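Local coordinates for ferric vibriobactin ABC transporter, periplasmic ferric vibriobactin-binding protein (Vibrio cholerae, PDB 3R5T) that binds the iron complex of the siderophore vibriobactin in the periplasm, probably delivering it to an ABC transporter for uptake, at residues Trp150-Gln153 / Val154-Val157. Numbering follows the deposited sequence. Where two conformers were deposited one is given.
Sequences WTKQ and VRDV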
loop_
_atom_site.group_PDB
_atom_site.type_symbol
_atom_site.label_atom_id
_atom_site.label_comp_id
_atom_site.label_asym_id
_atom_site.label_seq_id
_atom_site.Cartn_x
_atom_site.Cartn_y
_atom_site.Cartn_z
ATOM N N TRP A 150 -10.827 10.138 -11.778
ATOM C CA TRP A 150 -9.970 9.489 -12.755
ATOM C C TRP A 150 -10.281 8.004 -12.897
ATOM O O TRP A 150 -10.376 7.501 -14.017
ATOM C CB TRP A 150 -8.509 9.676 -12.350
ATOM C CG TRP A 150 -7.517 9.136 -13.345
ATOM C CD1 TRP A 150 -7.474 9.379 -14.684
ATOM C CD2 TRP A 150 -6.399 8.292 -13.053
ATOM N NE1 TRP A 150 -6.407 8.711 -15.255
ATOM C CE2 TRP A 150 -5.731 8.042 -14.270
ATOM C CE3 TRP A 150 -5.902 7.722 -11.881
ATOM C CZ2 TRP A 150 -4.585 7.243 -14.346
ATOM C CZ3 TRP A 150 -4.766 6.918 -11.957
ATOM C CH2 TRP A 150 -4.126 6.691 -13.184
ATOM N N THR A 151 -10.452 7.301 -11.782
ATOM C CA THR A 151 -10.700 5.863 -11.869
ATOM C C THR A 151 -12.022 5.576 -12.547
ATOM O O THR A 151 -12.162 4.561 -13.219
ATOM C CB THR A 151 -10.593 5.121 -10.511
ATOM O OG1 THR A 151 -11.489 5.695 -9.556
ATOM C CG2 THR A 151 -9.167 5.174 -9.978
ATOM N N LYS A 152 -12.979 6.483 -12.376
ATOM C CA LYS A 152 -14.255 6.410 -13.082
ATOM C C LYS A 152 -14.021 6.427 -14.582
ATOM O O LYS A 152 -14.543 5.587 -15.318
ATOM C CB LYS A 152 -15.120 7.603 -12.688
ATOM C CG LYS A 152 -15.865 7.433 -11.390
ATOM C CD LYS A 152 -17.356 7.290 -11.652
ATOM C CE LYS A 152 -18.116 7.142 -10.351
ATOM N NZ LYS A 152 -17.714 5.916 -9.619
ATOM N N GLN A 153 -13.228 7.391 -15.034
ATOM C CA GLN A 153 -12.934 7.519 -16.456
ATOM C C GLN A 153 -12.220 6.276 -16.969
ATOM O O GLN A 153 -12.528 5.752 -18.043
ATOM C CB GLN A 153 -12.050 8.732 -16.713
ATOM C CG GLN A 153 -12.722 10.083 -16.584
ATOM C CD GLN A 153 -11.725 11.197 -16.818
ATOM O OE1 GLN A 153 -11.849 11.958 -17.779
ATOM N NE2 GLN A 153 -10.700 11.266 -15.970
ATOM N N VAL A 154 -11.241 5.812 -16.205
ATOM C CA VAL A 154 -10.475 4.656 -16.608
ATOM C C VAL A 154 -11.356 3.414 -16.666
ATOM O O VAL A 154 -11.292 2.631 -17.618
ATOM C CB VAL A 154 -9.306 4.415 -15.630
ATOM C CG1 VAL A 154 -8.651 3.080 -15.919
ATOM C CG2 VAL A 154 -8.296 5.572 -15.688
ATOM N N ARG A 155 -12.177 3.234 -15.643
ATOM C CA ARG A 155 -13.072 2.084 -15.570
ATOM C C ARG A 155 -13.892 1.948 -16.853
ATOM O O ARG A 155 -14.143 0.835 -17.327
ATOM C CB ARG A 155 -13.988 2.222 -14.349
ATOM C CG ARG A 155 -14.899 1.035 -14.100
ATOM C CD ARG A 155 -15.536 1.140 -12.722
ATOM N NE ARG A 155 -16.479 2.252 -12.640
ATOM C CZ ARG A 155 -16.303 3.345 -11.902
ATOM N NH1 ARG A 155 -15.209 3.497 -11.163
ATOM N NH2 ARG A 155 -17.234 4.289 -11.905
ATOM N N ASP A 156 -14.287 3.089 -17.415
ATOM C CA ASP A 156 -15.122 3.143 -18.619
ATOM C C ASP A 156 -14.413 2.833 -19.936
ATOM O O ASP A 156 -15.069 2.639 -20.958
ATOM C CB ASP A 156 -15.782 4.521 -18.738
ATOM C CG ASP A 156 -16.925 4.707 -17.772
ATOM O OD1 ASP A 156 -17.445 3.690 -17.260
ATOM O OD2 ASP A 156 -17.315 5.877 -17.547
ATOM N N VAL A 157 -13.085 2.819 -19.931
ATOM C CA VAL A 157 -12.340 2.541 -21.162
ATOM C C VAL A 157 -11.552 1.227 -21.148
ATOM O O VAL A 157 -11.074 0.780 -22.193
ATOM C CB VAL A 157 -11.373 3.693 -21.530
ATOM C CG1 VAL A 157 -12.128 5.008 -21.677
ATOM C CG2 VAL A 157 -10.254 3.805 -20.497
#
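One face of the W150 indole carries V154 CG2, and the Q153 amide nitrogen NE2 lies in plane at the ring's edge. The methyl stands 3.9 Å from the centroid of the five-membered ring and 17° off its normal, a CH-pi contact over the face; its closest ring atom is NE1, 3.7 Å from V154 CG2. Chi1 of W150 (-176°) sets CG anti to the backbone N, which swings the indole along the helix to meet the next turn. The second flat group, the R155 guanidinium, has, in the conformer described, K152 CA over one face and K152 CE in plane at its edge. The two side chains run alongside each other in the same direction, but the 2.8 Å between K152 NZ and R155 NH2 separates two positively charged donors and is no hydrogen bond; since R155 was modelled in two conformers, this approach is doubtful.

The helical i to i+4 backbone bonds run alongside: V154 N donates to W150 O at 2.9 Å (N-H...O 163°), and R155 N to T151 O at 2.8 Å. D156 N is divided between K152 O and a weak bond to Q153 O, each 3.3 Å away, while V157 N reaches V154 O at 2.9 Å.

Helix 137-155 joins the two sheet-bearing lobes of this class III-type binding protein. W150 and V154 both pack on I279 of helix 272-286. On the K152 side two like charges are unlikely to attract, and R155 NH1 hydrogen-bonds S192 O. Chemically, then, the buried side is apolar, with its indole N-H satisfied because W150 NE1 hydrogen-bonds L294 O.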